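Local coordinates for mucus binding protein (PDB 3I57), which is a cell-wall-attached surface protein of Lactobacillus reuteri that binds mucus and, through the repeat described here, also immunoglobulins, at residues Q2-Q7 with D20-Y25; E28-S33 with A55-D60; F49-P54 with Y69-K74; H76-D81 with L126-G131. One frame throughout, in Å; residues are numbered along the deposited sequence.

Contact 1: residues Q2-Q7 with D20-Y25; sequences QKVHVQ and DDLDGY. With CA (calcium ion), chain C.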
loop_
_atom_site.group_PDB
_atom_site.type_symbol
_atom_site.label_atom_id
_atom_site.label_comp_id
_atom_site.label_asym_id
_atom_site.label_seq_id
_atom_site.Cartn_x
_atom_site.Cartn_y
_atom_site.Cartn_z
ATOM N N GLN A 2 -33.472 -1.098 33.109
ATOM C CA GLN A 2 -33.174 -0.302 31.911
ATOM C C GLN A 2 -32.014 -0.975 31.171
ATOM O O GLN A 2 -31.236 -1.706 31.781
ATOM C CB GLN A 2 -32.757 1.101 32.316
ATOM C CG GLN A 2 -33.821 1.844 33.136
ATOM C CD GLN A 2 -35.148 1.891 32.406
ATOM O OE1 GLN A 2 -35.186 1.815 31.166
ATOM N NE2 GLN A 2 -36.251 2.016 33.161
ATOM N N LYS A 3 -31.888 -0.702 29.880
ATOM C CA LYS A 3 -30.832 -1.340 29.086
ATOM C C LYS A 3 -30.031 -0.304 28.360
ATOM O O LYS A 3 -30.566 0.696 27.884
ATOM C CB LYS A 3 -31.418 -2.312 28.049
ATOM C CG LYS A 3 -32.092 -3.536 28.626
ATOM C CD LYS A 3 -32.704 -4.386 27.486
ATOM C CE LYS A 3 -32.658 -5.876 27.829
ATOM N NZ LYS A 3 -31.266 -6.368 28.139
ATOM N N VAL A 4 -28.738 -0.573 28.253
ATOM C CA VAL A 4 -27.815 0.321 27.610
ATOM C C VAL A 4 -27.008 -0.530 26.619
ATOM O O VAL A 4 -26.707 -1.696 26.905
ATOM C CB VAL A 4 -26.835 0.943 28.641
ATOM C CG1 VAL A 4 -25.709 1.657 27.907
ATOM C CG2 VAL A 4 -27.554 1.906 29.524
ATOM N N HIS A 5 -26.664 0.042 25.476
ATOM C CA HIS A 5 -25.887 -0.700 24.481
ATOM C C HIS A 5 -24.739 0.172 24.051
ATOM O O HIS A 5 -24.949 1.271 23.581
ATOM C CB HIS A 5 -26.777 -1.006 23.255
ATOM C CG HIS A 5 -28.106 -1.580 23.619
ATOM N ND1 HIS A 5 -28.258 -2.896 24.016
ATOM C CD2 HIS A 5 -29.332 -1.020 23.682
ATOM C CE1 HIS A 5 -29.531 -3.121 24.294
ATOM N NE2 HIS A 5 -30.206 -2.000 24.097
ATOM N N VAL A 6 -23.518 -0.322 24.173
ATOM C CA VAL A 6 -22.378 0.486 23.761
ATOM C C VAL A 6 -21.802 -0.129 22.507
ATOM O O VAL A 6 -21.421 -1.291 22.504
ATOM C CB VAL A 6 -21.297 0.521 24.845
ATOM C CG1 VAL A 6 -20.140 1.398 24.385
ATOM C CG2 VAL A 6 -21.888 1.022 26.154
ATOM N N GLN A 7 -21.749 0.653 21.434
ATOM C CA GLN A 7 -21.463 0.074 20.119
ATOM C C GLN A 7 -20.108 0.558 19.647
ATOM O O GLN A 7 -19.894 1.749 19.512
ATOM C CB GLN A 7 -22.566 0.465 19.115
ATOM C CG GLN A 7 -23.939 -0.101 19.559
ATOM C CD GLN A 7 -25.110 0.552 18.850
ATOM O OE1 GLN A 7 -26.039 -0.122 18.349
ATOM N NE2 GLN A 7 -25.085 1.853 18.799
ATOM N N ASP A 20 -21.686 -4.066 23.431
ATOM C CA ASP A 20 -21.716 -4.507 24.821
ATOM C C ASP A 20 -23.040 -4.044 25.382
ATOM O O ASP A 20 -23.346 -2.844 25.302
ATOM C CB ASP A 20 -20.596 -3.830 25.644
ATOM C CG ASP A 20 -19.183 -4.272 25.233
ATOM O OD1 ASP A 20 -19.060 -5.185 24.406
ATOM O OD2 ASP A 20 -18.200 -3.713 25.771
ATOM N N ASP A 21 -23.791 -4.979 25.967
ATOM C CA ASP A 21 -25.062 -4.699 26.632
ATOM C C ASP A 21 -24.877 -4.600 28.140
ATOM O O ASP A 21 -24.077 -5.351 28.727
ATOM C CB ASP A 21 -26.068 -5.809 26.334
ATOM C CG ASP A 21 -26.620 -5.738 24.942
ATOM O OD1 ASP A 21 -26.270 -4.803 24.193
ATOM O OD2 ASP A 21 -27.434 -6.626 24.600
ATOM N N LEU A 22 -25.603 -3.667 28.769
ATOM C CA LEU A 22 -25.626 -3.531 30.233
ATOM C C LEU A 22 -27.077 -3.330 30.640
ATOM O O LEU A 22 -27.834 -2.739 29.897
ATOM C CB LEU A 22 -24.821 -2.295 30.683
ATOM C CG LEU A 22 -23.640 -1.912 29.790
ATOM C CD1 LEU A 22 -23.253 -0.449 29.973
ATOM C CD2 LEU A 22 -22.475 -2.800 30.127
ATOM N N ASP A 23 -27.466 -3.835 31.808
ATOM C CA ASP A 23 -28.770 -3.539 32.384
ATOM C C ASP A 23 -28.547 -2.906 33.739
ATOM O O ASP A 23 -27.566 -3.221 34.415
ATOM C CB ASP A 23 -29.598 -4.822 32.547
ATOM C CG ASP A 23 -29.838 -5.524 31.212
ATOM O OD1 ASP A 23 -30.993 -5.827 30.886
ATOM O OD2 ASP A 23 -28.841 -5.775 30.503
ATOM N N GLY A 24 -29.478 -2.032 34.147
ATOM C CA GLY A 24 -29.379 -1.427 35.466
ATOM C C GLY A 24 -30.693 -0.799 35.894
ATOM O O GLY A 24 -31.708 -0.869 35.183
ATOM N N TYR A 25 -30.652 -0.189 37.073
ATOM C CA TYR A 25 -31.780 0.464 37.658
ATOM C C TYR A 25 -31.837 1.919 37.243
ATOM O O TYR A 25 -30.806 2.583 37.027
ATOM C CB TYR A 25 -31.668 0.406 39.180
ATOM C CG TYR A 25 -31.606 -0.985 39.710
ATOM C CD1 TYR A 25 -32.754 -1.801 39.702
ATOM C CD2 TYR A 25 -30.423 -1.490 40.261
ATOM C CE1 TYR A 25 -32.715 -3.085 40.200
ATOM C CE2 TYR A 25 -30.370 -2.779 40.771
ATOM C CZ TYR A 25 -31.526 -3.571 40.730
ATOM O OH TYR A 25 -31.494 -4.840 41.251
HETATM CA CA CA C . -34.643 2.883 29.020
HETATM O O HOH W 1 -29.754 -6.316 25.608
HETATM O O HOH W 2 -34.489 0.438 28.524
HETATM O O HOH W 3 -32.284 2.614 29.015
#
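The N-terminal β-hairpin of this β-grasp domain pairs Q2-Q7 with D20-Y25, the strands running antiparallel with axes 4.7 Å apart. Backbone bonds come in three reciprocal pairs, Q2 with G24, V4 with L22 and V6 with D20; the straightest runs from Q2 N to G24 O (2.7 Å, 174°).

Polar side chains share the face of K3, H5, D21 and D23. K3 and D23 lie alongside each other, and K3 NZ forms a salt bridge to D23 OD1 (2.8 Å) on the syn lone pair. A water accepts from K3 NZ and donates to D21 OD2, tying the lysine to a second carboxylate. H5 ND1 points almost straight at D21 OD1 (2.8 Å, 178°), which lies in the ring plane but is met from above its own carboxylate plane. Because H5 NE2 bonds D66, the imidazole is held at both nitrogens, and two flanking carboxylates would probably favour its protonated form.

Apolar contacts occupy the other face, where L22 CD1 meets V4 CG1 at 3.8 Å and I30 and F59 pack nearby. At the strand start Q2 NE2 hydrogen-bonds D63, and the chain's bend at chi2 (-55°) carries Q2 OE1 to 2.5 Å from the calcium ion.

Contact 2: residues E28-S33 with A55-D60; sequences ETIPYS and AGEKFD. With CA (calcium ion), chain C.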
loop_
_atom_site.group_PDB
_atom_site.type_symbol
_atom_site.label_atom_id
_atom_site.label_comp_id
_atom_site.label_asym_id
_atom_site.label_seq_id
_atom_site.Cartn_x
_atom_site.Cartn_y
_atom_site.Cartn_z
ATOM N N GLU A 28 -29.405 4.698 38.446
ATOM C CA GLU A 28 -28.110 4.126 38.775
ATOM C C GLU A 28 -27.077 4.687 37.803
ATOM O O GLU A 28 -27.355 4.807 36.615
ATOM C CB GLU A 28 -28.183 2.597 38.668
ATOM C CG GLU A 28 -26.847 1.854 38.836
ATOM C CD GLU A 28 -26.930 0.393 38.393
ATOM O OE1 GLU A 28 -28.048 -0.185 38.354
ATOM O OE2 GLU A 28 -25.862 -0.190 38.103
ATOM N N THR A 29 -25.888 5.033 38.303
ATOM C CA THR A 29 -24.793 5.400 37.392
ATOM C C THR A 29 -24.353 4.170 36.566
ATOM O O THR A 29 -24.119 3.095 37.130
ATOM C CB THR A 29 -23.609 6.019 38.149
ATOM O OG1 THR A 29 -24.028 7.254 38.731
ATOM C CG2 THR A 29 -22.376 6.279 37.179
ATOM N N ILE A 30 -24.259 4.310 35.238
ATOM C CA ILE A 30 -24.009 3.097 34.404
ATOM C C ILE A 30 -22.595 2.600 34.728
ATOM O O ILE A 30 -21.661 3.340 34.542
ATOM C CB ILE A 30 -24.153 3.371 32.877
ATOM C CG1 ILE A 30 -25.588 3.783 32.499
ATOM C CG2 ILE A 30 -23.700 2.120 32.074
ATOM C CD1 ILE A 30 -25.682 4.592 31.190
ATOM N N PRO A 31 -22.446 1.372 35.262
ATOM C CA PRO A 31 -21.135 0.938 35.737
ATOM C C PRO A 31 -20.313 0.404 34.593
ATOM O O PRO A 31 -20.114 -0.813 34.470
ATOM C CB PRO A 31 -21.463 -0.166 36.757
ATOM C CG PRO A 31 -22.781 -0.705 36.302
ATOM C CD PRO A 31 -23.517 0.430 35.643
ATOM N N TYR A 32 -19.868 1.317 33.732
ATOM C CA TYR A 32 -19.146 0.945 32.525
ATOM C C TYR A 32 -18.138 2.030 32.198
ATOM O O TYR A 32 -18.388 3.239 32.411
ATOM C CB TYR A 32 -20.138 0.829 31.353
ATOM C CG TYR A 32 -19.589 0.275 30.059
ATOM C CD1 TYR A 32 -19.581 -1.097 29.818
ATOM C CD2 TYR A 32 -19.135 1.127 29.059
ATOM C CE1 TYR A 32 -19.096 -1.625 28.632
ATOM C CE2 TYR A 32 -18.653 0.625 27.879
ATOM C CZ TYR A 32 -18.649 -0.748 27.654
ATOM O OH TYR A 32 -18.155 -1.204 26.467
ATOM N N SER A 33 -17.023 1.576 31.646
ATOM C CA SER A 33 -16.034 2.453 31.032
ATOM C C SER A 33 -15.681 1.914 29.654
ATOM O O SER A 33 -15.604 0.699 29.446
ATOM C CB SER A 33 -14.763 2.500 31.868
ATOM O OG SER A 33 -13.659 2.945 31.100
ATOM N N ALA A 55 -19.305 10.508 30.276
ATOM C CA ALA A 55 -18.797 10.294 31.633
ATOM C C ALA A 55 -19.921 10.336 32.643
ATOM O O ALA A 55 -20.702 11.290 32.667
ATOM C CB ALA A 55 -17.743 11.383 31.974
ATOM N N GLY A 56 -20.033 9.307 33.477
ATOM C CA GLY A 56 -20.986 9.364 34.591
ATOM C C GLY A 56 -22.450 9.328 34.202
ATOM O O GLY A 56 -23.323 9.647 35.024
ATOM N N GLU A 57 -22.723 8.935 32.959
ATOM C CA GLU A 57 -24.089 8.709 32.458
ATOM C C GLU A 57 -24.858 7.749 33.385
ATOM O O GLU A 57 -24.277 6.765 33.849
ATOM C CB GLU A 57 -24.004 8.097 31.047
ATOM C CG GLU A 57 -25.314 8.035 30.268
ATOM C CD GLU A 57 -25.664 9.363 29.632
ATOM O OE1 GLU A 57 -25.098 10.381 30.074
ATOM O OE2 GLU A 57 -26.491 9.380 28.695
ATOM N N LYS A 58 -26.135 8.060 33.650
ATOM C CA LYS A 58 -27.073 7.182 34.377
ATOM C C LYS A 58 -28.048 6.432 33.469
ATOM O O LYS A 58 -28.394 6.906 32.380
ATOM C CB LYS A 58 -27.944 8.007 35.345
ATOM C CG LYS A 58 -27.180 8.766 36.400
ATOM C CD LYS A 58 -28.097 9.706 37.232
ATOM C CE LYS A 58 -29.220 10.340 36.422
ATOM N NZ LYS A 58 -29.899 11.465 37.163
ATOM N N PHE A 59 -28.560 5.302 33.956
ATOM C CA PHE A 59 -29.685 4.642 33.316
ATOM C C PHE A 59 -30.909 5.580 33.399
ATOM O O PHE A 59 -31.156 6.186 34.448
ATOM C CB PHE A 59 -30.024 3.293 33.993
ATOM C CG PHE A 59 -28.967 2.218 33.809
ATOM C CD1 PHE A 59 -28.979 1.398 32.678
ATOM C CD2 PHE A 59 -27.976 2.026 34.759
ATOM C CE1 PHE A 59 -28.003 0.415 32.497
ATOM C CE2 PHE A 59 -27.011 1.034 34.599
ATOM C CZ PHE A 59 -27.026 0.229 33.462
ATOM N N ASP A 60 -31.654 5.687 32.293
ATOM C CA ASP A 60 -32.833 6.577 32.208
ATOM C C ASP A 60 -34.061 6.063 32.954
ATOM O O ASP A 60 -34.008 5.061 33.639
ATOM C CB ASP A 60 -33.222 6.870 30.760
ATOM C CG ASP A 60 -33.666 5.638 29.993
ATOM O OD1 ASP A 60 -34.205 4.654 30.565
ATOM O OD2 ASP A 60 -33.483 5.665 28.763
HETATM CA CA CA C . -34.643 2.883 29.020
HETATM O O HOH W 4 -23.914 9.537 37.635
HETATM O O HOH W 5 -21.592 5.997 33.612
HETATM O O HOH W 2 -34.489 0.438 28.524
HETATM O O HOH W 3 -32.284 2.614 29.015
#
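F59 presents one ring face to I30, whose CG1 sits 3.7 Å from the ring centroid and 11° off the normal, a CH-pi contact centred on the ring. The side chains cross obliquely: I30 holds CG1 anti to its carbonyl carbon (chi1 -63°), which sets that methylene over the aromatic plane. P31 crosses the phenylalanine at about a right angle and brings CD to the ring edge, 3.7 Å from F59 CE2. E28 runs alongside F59 in the same direction, its carboxylate plane tilted 55° from the ring, while its OE1 accepts from the backbone of Y25. I30 and E57 also lie side by side, with I30 CD1 against E57 CG at 3.6 Å.

Two loops of the mucin-binding β-grasp domain meet here, one leading into helix 35-43 and the other into the calcium site, and a single backbone bridge at T29 and K58 joins them. F59 N donates to E28 O (3.0 Å), nearly along the C=O axis, and I30 N donates to E57 O (2.8 Å). An alanine at F59 would remove the ring and with it the contacts to I30 and P31 CD, and would probably loosen the loop just before the metal ligand D60. A water donating to both I30 O and E57 O adds a bridge between the loops. Next to F59, D60 turns its side chain off toward calcium, which OD1 binds at 2.4 Å.

Contact 3: residues F49-P54 with Y69-K74; sequences FKDNFP and YTVIFK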
loop_
_atom_site.group_PDB
_atom_site.type_symbol
_atom_site.label_atom_id
_atom_site.label_comp_id
_atom_site.label_asym_id
_atom_site.label_seq_id
_atom_site.Cartn_x
_atom_site.Cartn_y
_atom_site.Cartn_z
ATOM N N PHE A 49 -11.687 7.885 17.313
ATOM C CA PHE A 49 -12.132 9.134 16.685
ATOM C C PHE A 49 -13.099 9.895 17.587
ATOM O O PHE A 49 -12.926 11.092 17.869
ATOM C CB PHE A 49 -12.778 8.805 15.325
ATOM C CG PHE A 49 -13.374 9.997 14.625
ATOM C CD1 PHE A 49 -12.556 10.981 14.103
ATOM C CD2 PHE A 49 -14.752 10.121 14.479
ATOM C CE1 PHE A 49 -13.108 12.086 13.445
ATOM C CE2 PHE A 49 -15.305 11.223 13.817
ATOM C CZ PHE A 49 -14.455 12.206 13.301
ATOM N N LYS A 50 -14.119 9.192 18.055
ATOM C CA LYS A 50 -15.132 9.798 18.885
ATOM C C LYS A 50 -15.760 8.803 19.856
ATOM O O LYS A 50 -16.391 7.828 19.437
ATOM C CB LYS A 50 -16.213 10.416 18.016
ATOM C CG LYS A 50 -17.331 11.012 18.849
ATOM C CD LYS A 50 -17.716 12.370 18.341
ATOM C CE LYS A 50 -16.462 13.187 18.200
ATOM N NZ LYS A 50 -16.674 14.528 18.737
ATOM N N ASP A 51 -15.589 9.056 21.152
ATOM C CA ASP A 51 -16.257 8.251 22.184
ATOM C C ASP A 51 -17.499 9.014 22.644
ATOM O O ASP A 51 -17.393 10.053 23.302
ATOM C CB ASP A 51 -15.283 8.026 23.342
ATOM C CG ASP A 51 -15.895 7.271 24.535
ATOM O OD1 ASP A 51 -17.118 6.995 24.566
ATOM O OD2 ASP A 51 -15.103 6.976 25.457
ATOM N N ASN A 52 -18.667 8.486 22.295
ATOM C CA ASN A 52 -19.956 9.128 22.583
ATOM C C ASN A 52 -20.604 8.635 23.870
ATOM O O ASN A 52 -21.725 9.018 24.181
ATOM C CB ASN A 52 -20.917 8.895 21.418
ATOM C CG ASN A 52 -20.504 9.633 20.170
ATOM O OD1 ASN A 52 -20.463 9.058 19.069
ATOM N ND2 ASN A 52 -20.175 10.907 20.327
ATOM N N PHE A 53 -19.907 7.804 24.626
ATOM C CA PHE A 53 -20.414 7.363 25.926
ATOM C C PHE A 53 -20.090 8.432 26.973
ATOM O O PHE A 53 -18.927 8.677 27.253
ATOM C CB PHE A 53 -19.748 6.048 26.361
ATOM C CG PHE A 53 -20.344 5.461 27.630
ATOM C CD1 PHE A 53 -21.620 4.912 27.621
ATOM C CD2 PHE A 53 -19.629 5.452 28.820
ATOM C CE1 PHE A 53 -22.168 4.383 28.792
ATOM C CE2 PHE A 53 -20.177 4.929 29.995
ATOM C CZ PHE A 53 -21.428 4.399 29.986
ATOM N N PRO A 54 -21.114 9.081 27.541
ATOM C CA PRO A 54 -20.825 10.212 28.396
ATOM C C PRO A 54 -20.312 9.798 29.773
ATOM O O PRO A 54 -20.857 8.890 30.374
ATOM C CB PRO A 54 -22.187 10.901 28.546
ATOM C CG PRO A 54 -23.033 10.355 27.477
ATOM C CD PRO A 54 -22.551 8.950 27.288
ATOM N N TYR A 69 -24.951 4.142 22.821
ATOM C CA TYR A 69 -23.812 5.047 22.716
ATOM C C TYR A 69 -22.768 4.422 21.827
ATOM O O TYR A 69 -22.399 3.260 22.043
ATOM C CB TYR A 69 -23.190 5.275 24.092
ATOM C CG TYR A 69 -24.194 5.780 25.066
ATOM C CD1 TYR A 69 -24.589 7.118 25.052
ATOM C CD2 TYR A 69 -24.817 4.913 25.965
ATOM C CE1 TYR A 69 -25.539 7.582 25.928
ATOM C CE2 TYR A 69 -25.757 5.384 26.859
ATOM C CZ TYR A 69 -26.117 6.709 26.831
ATOM O OH TYR A 69 -27.058 7.177 27.725
ATOM N N THR A 70 -22.285 5.185 20.856
ATOM C CA THR A 70 -21.248 4.681 19.940
ATOM C C THR A 70 -19.825 5.093 20.357
ATOM O O THR A 70 -19.599 6.140 20.997
ATOM C CB THR A 70 -21.517 5.125 18.486
ATOM O OG1 THR A 70 -21.580 6.552 18.431
ATOM C CG2 THR A 70 -22.850 4.546 17.959
ATOM N N VAL A 71 -18.862 4.218 20.051
ATOM C CA VAL A 71 -17.462 4.533 20.217
ATOM C C VAL A 71 -16.883 4.334 18.829
ATOM O O VAL A 71 -16.867 3.219 18.303
ATOM C CB VAL A 71 -16.737 3.578 21.233
ATOM C CG1 VAL A 71 -15.273 3.967 21.363
ATOM C CG2 VAL A 71 -17.376 3.678 22.620
ATOM N N ILE A 72 -16.433 5.416 18.222
ATOM C CA ILE A 72 -16.168 5.374 16.796
ATOM C C ILE A 72 -14.663 5.460 16.600
ATOM O O ILE A 72 -14.003 6.292 17.217
ATOM C CB ILE A 72 -16.876 6.542 16.036
ATOM C CG1 ILE A 72 -18.399 6.415 16.134
ATOM C CG2 ILE A 72 -16.501 6.540 14.530
ATOM C CD1 ILE A 72 -19.174 7.655 15.652
ATOM N N PHE A 73 -14.135 4.589 15.747
ATOM C CA PHE A 73 -12.714 4.593 15.439
ATOM C C PHE A 73 -12.432 4.888 13.978
ATOM O O PHE A 73 -13.263 4.634 13.108
ATOM C CB PHE A 73 -12.123 3.209 15.711
ATOM C CG PHE A 73 -12.286 2.749 17.124
ATOM C CD1 PHE A 73 -11.269 2.930 18.035
ATOM C CD2 PHE A 73 -13.457 2.150 17.535
ATOM C CE1 PHE A 73 -11.416 2.496 19.360
ATOM C CE2 PHE A 73 -13.622 1.725 18.871
ATOM C CZ PHE A 73 -12.599 1.907 19.764
ATOM N N LYS A 74 -11.226 5.379 13.704
ATOM C CA LYS A 74 -10.702 5.362 12.346
ATOM C C LYS A 74 -9.539 4.376 12.289
ATOM O O LYS A 74 -9.183 3.756 13.303
ATOM C CB LYS A 74 -10.261 6.773 11.915
ATOM C CG LYS A 74 -11.371 7.785 11.909
ATOM C CD LYS A 74 -10.814 9.178 11.521
ATOM C CE LYS A 74 -11.910 10.104 11.003
ATOM N NZ LYS A 74 -12.718 9.409 9.963
#
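Over one face of the F49 ring lies the aliphatic end of K74: CE is 3.3 Å from F49 CD1, and the ammonium NZ stands 4.5 Å from the ring centroid, 14° off the normal, in a cation-pi contact. At the other end of the pairing, F53 turns its edge to the face of Y69 in a T-shaped stack, with planes at 86° and centroids 5.3 Å apart. P54 crosses Y69 at about a right angle and sets CD 3.5 Å from Y69 CD1, while the tyrosine hydroxyl bonds E57 and Q67.

Between the aromatic groups, the end of strand 46-51 runs antiparallel to strand 67-80 of the β-grasp sheet. A classic β-bulge interrupts the register, F49 and K50 both facing I72, so I72 O accepts from F49 N (2.8 Å) and from K50 N (3.0 Å). I72 N returns a bond to K50 O, and N52 N reaches T70 O nearly along the C=O axis. The strand then gives way to an Asx turn in which D51 OD1 accepts from F53 N (2.9 Å), whereas D51 OD2 bonds T34 near the start of helix 35-43. Beyond the strand end this turn keeps F53 opposite Y69. The K74 charge resting on an exposed F49 ring is likely to be partly offset by the aromatic electrons, and two N-H groups on the one carbonyl of I72 are likely to polarise it.

Contact 4: residues H76-D81 with L126-G131; sequences HRENVD and LDDVTG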
loop_
_atom_site.group_PDB
_atom_site.type_symbol
_atom_site.label_atom_id
_atom_site.label_comp_id
_atom_site.label_asym_id
_atom_site.label_seq_id
_atom_site.Cartn_x
_atom_site.Cartn_y
_atom_site.Cartn_z
ATOM N N HIS A 76 -5.686 3.627 12.247
ATOM C CA HIS A 76 -4.392 4.250 12.470
ATOM C C HIS A 76 -3.473 4.019 11.255
ATOM O O HIS A 76 -3.422 2.920 10.694
ATOM C CB HIS A 76 -3.726 3.732 13.756
ATOM C CG HIS A 76 -2.434 4.422 14.034
ATOM N ND1 HIS A 76 -2.375 5.751 14.407
ATOM C CD2 HIS A 76 -1.154 4.027 13.840
ATOM C CE1 HIS A 76 -1.110 6.117 14.505
ATOM N NE2 HIS A 76 -0.349 5.089 14.176
ATOM N N ARG A 77 -2.772 5.071 10.836
ATOM C CA ARG A 77 -1.847 4.987 9.709
ATOM C C ARG A 77 -0.452 5.437 10.086
ATOM O O ARG A 77 -0.277 6.253 10.995
ATOM C CB ARG A 77 -2.374 5.807 8.530
ATOM C CG ARG A 77 -3.634 5.174 7.906
ATOM C CD ARG A 77 -4.257 5.992 6.781
ATOM N NE ARG A 77 -5.326 5.211 6.163
ATOM C CZ ARG A 77 -6.569 5.160 6.639
ATOM N NH1 ARG A 77 -6.889 5.860 7.717
ATOM N NH2 ARG A 77 -7.477 4.408 6.037
ATOM N N GLU A 78 0.536 4.900 9.384
ATOM C CA GLU A 78 1.919 5.300 9.582
ATOM C C GLU A 78 2.635 5.293 8.233
ATOM O O GLU A 78 2.420 4.416 7.397
ATOM C CB GLU A 78 2.624 4.366 10.568
ATOM C CG GLU A 78 2.536 2.887 10.189
ATOM C CD GLU A 78 3.270 1.968 11.171
ATOM O OE1 GLU A 78 2.695 1.692 12.251
ATOM O OE2 GLU A 78 4.408 1.518 10.854
ATOM N N ASN A 79 3.476 6.290 8.017
ATOM C CA ASN A 79 4.237 6.328 6.786
ATOM C C ASN A 79 5.299 5.238 6.802
ATOM O O ASN A 79 6.000 5.048 7.809
ATOM C CB ASN A 79 4.933 7.679 6.619
ATOM C CG ASN A 79 3.981 8.846 6.684
ATOM O OD1 ASN A 79 2.916 8.826 6.089
ATOM N ND2 ASN A 79 4.393 9.904 7.388
ATOM N N VAL A 80 5.435 4.524 5.692
ATOM C CA VAL A 80 6.453 3.480 5.589
ATOM C C VAL A 80 7.395 3.679 4.395
ATOM O O VAL A 80 7.089 4.408 3.446
ATOM C CB VAL A 80 5.833 2.030 5.531
ATOM C CG1 VAL A 80 5.024 1.720 6.783
ATOM C CG2 VAL A 80 4.951 1.848 4.267
ATOM N N ASP A 81 8.550 3.022 4.472
ATOM C CA ASP A 81 9.584 3.113 3.459
ATOM C C ASP A 81 9.262 2.131 2.313
ATOM O O ASP A 81 8.403 1.272 2.448
ATOM C CB ASP A 81 10.952 2.817 4.101
ATOM C CG ASP A 81 11.347 3.859 5.183
ATOM O OD1 ASP A 81 10.811 4.992 5.165
ATOM O OD2 ASP A 81 12.197 3.568 6.064
ATOM N N LEU A 126 0.892 2.861 5.627
ATOM C CA LEU A 126 0.386 1.581 6.071
ATOM C C LEU A 126 -0.853 1.827 6.920
ATOM O O LEU A 126 -0.880 2.723 7.759
ATOM C CB LEU A 126 1.441 0.852 6.896
ATOM C CG LEU A 126 0.943 -0.333 7.697
ATOM C CD1 LEU A 126 0.599 -1.493 6.770
ATOM C CD2 LEU A 126 2.008 -0.695 8.758
ATOM N N ASP A 127 -1.891 1.057 6.632
ATOM C CA ASP A 127 -3.115 1.056 7.426
ATOM C C ASP A 127 -2.939 -0.062 8.440
ATOM O O ASP A 127 -2.883 -1.228 8.074
ATOM C CB ASP A 127 -4.279 0.768 6.478
ATOM C CG ASP A 127 -5.647 0.697 7.191
ATOM O OD1 ASP A 127 -5.697 0.275 8.356
ATOM O OD2 ASP A 127 -6.670 1.024 6.553
ATOM N N ASP A 128 -2.820 0.311 9.709
ATOM C CA ASP A 128 -2.579 -0.638 10.763
ATOM C C ASP A 128 -3.727 -1.627 10.974
ATOM O O ASP A 128 -3.502 -2.700 11.544
ATOM C CB ASP A 128 -2.294 0.097 12.067
ATOM C CG ASP A 128 -0.873 0.616 12.168
ATOM O OD1 ASP A 128 0.037 0.186 11.406
ATOM O OD2 ASP A 128 -0.676 1.461 13.064
ATOM N N VAL A 129 -4.946 -1.282 10.546
ATOM C CA VAL A 129 -6.084 -2.212 10.737
ATOM C C VAL A 129 -6.047 -3.352 9.724
ATOM O O VAL A 129 -6.271 -4.517 10.070
ATOM C CB VAL A 129 -7.434 -1.513 10.608
ATOM C CG1 VAL A 129 -8.564 -2.564 10.508
ATOM C CG2 VAL A 129 -7.660 -0.581 11.808
ATOM N N THR A 130 -5.765 -3.003 8.476
ATOM C CA THR A 130 -5.788 -3.967 7.382
ATOM C C THR A 130 -4.413 -4.581 7.070
ATOM O O THR A 130 -4.346 -5.644 6.441
ATOM C CB THR A 130 -6.347 -3.346 6.106
ATOM O OG1 THR A 130 -5.470 -2.299 5.681
ATOM C CG2 THR A 130 -7.758 -2.752 6.362
ATOM N N GLY A 131 -3.325 -3.950 7.500
ATOM C CA GLY A 131 -1.983 -4.387 7.074
ATOM C C GLY A 131 -1.581 -4.018 5.651
ATOM O O GLY A 131 -0.486 -4.360 5.187
HETATM O O HOH W 6 -6.222 3.026 3.850
#
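Two carboxylates approach closely: E78 OE1 and D128 OD1, both acceptors, are 3.2 Å apart, their side chains crossing at about a right angle. Such a like-charge pair would probably raise the pKa of one of the acids. E78 gets there by holding CG in the crowded position between the backbone N and carbonyl carbon (chi1 54°); its extended chain also lies along L126, whose CD2 is 3.8 Å from E78 CD.

R77 crosses D127 obliquely, with the carboxylate over one guanidinium face. R77 NH2 and D127 OD2, 3.5 Å apart, form a purely electrostatic salt bridge, no N-H pointing at the oxygen; the arginine also has a salt bridge to E12, and D127 OD2 bonds H75. D127 OD1 accepts from V129 N (2.8 Å) and, more distantly, from T130 N. An alanine at D127 would remove both acceptors and would probably destabilise the turn that follows.

E78 N and L126 O, and L126 N and E78 O, form the reciprocal bonds of an antiparallel pair, and D128 N donates to H76 O (2.9 Å). V80 CG1 packs on L126 CB. Antiparallel pairing thus joins strand 67-80 to strand 112-127, which closes with an Asx turn at D127.

Overall arrangement
Contacts 1, 2 and 3 cluster within the mucin-binding domain, with centres 9 to 15 Å apart, whereas contact 4 lies 22 Å from contact 3 and more than 30 Å from the other two. Contact 1 precedes the rest along the chain, the segments of contacts 2 and 3 alternate, and contact 4 closes last. The calcium ion and two of its waters tie contact 1 to contact 2, and a Y69-E57 bond links contact 3 to contact 2. Strand 67-80 lies beside strand 2-10, serves contact 3 and then contact 4, and so carries the β-grasp sheet over to strand 112-127 of the Muc B2-like domain, making one elongated repeat.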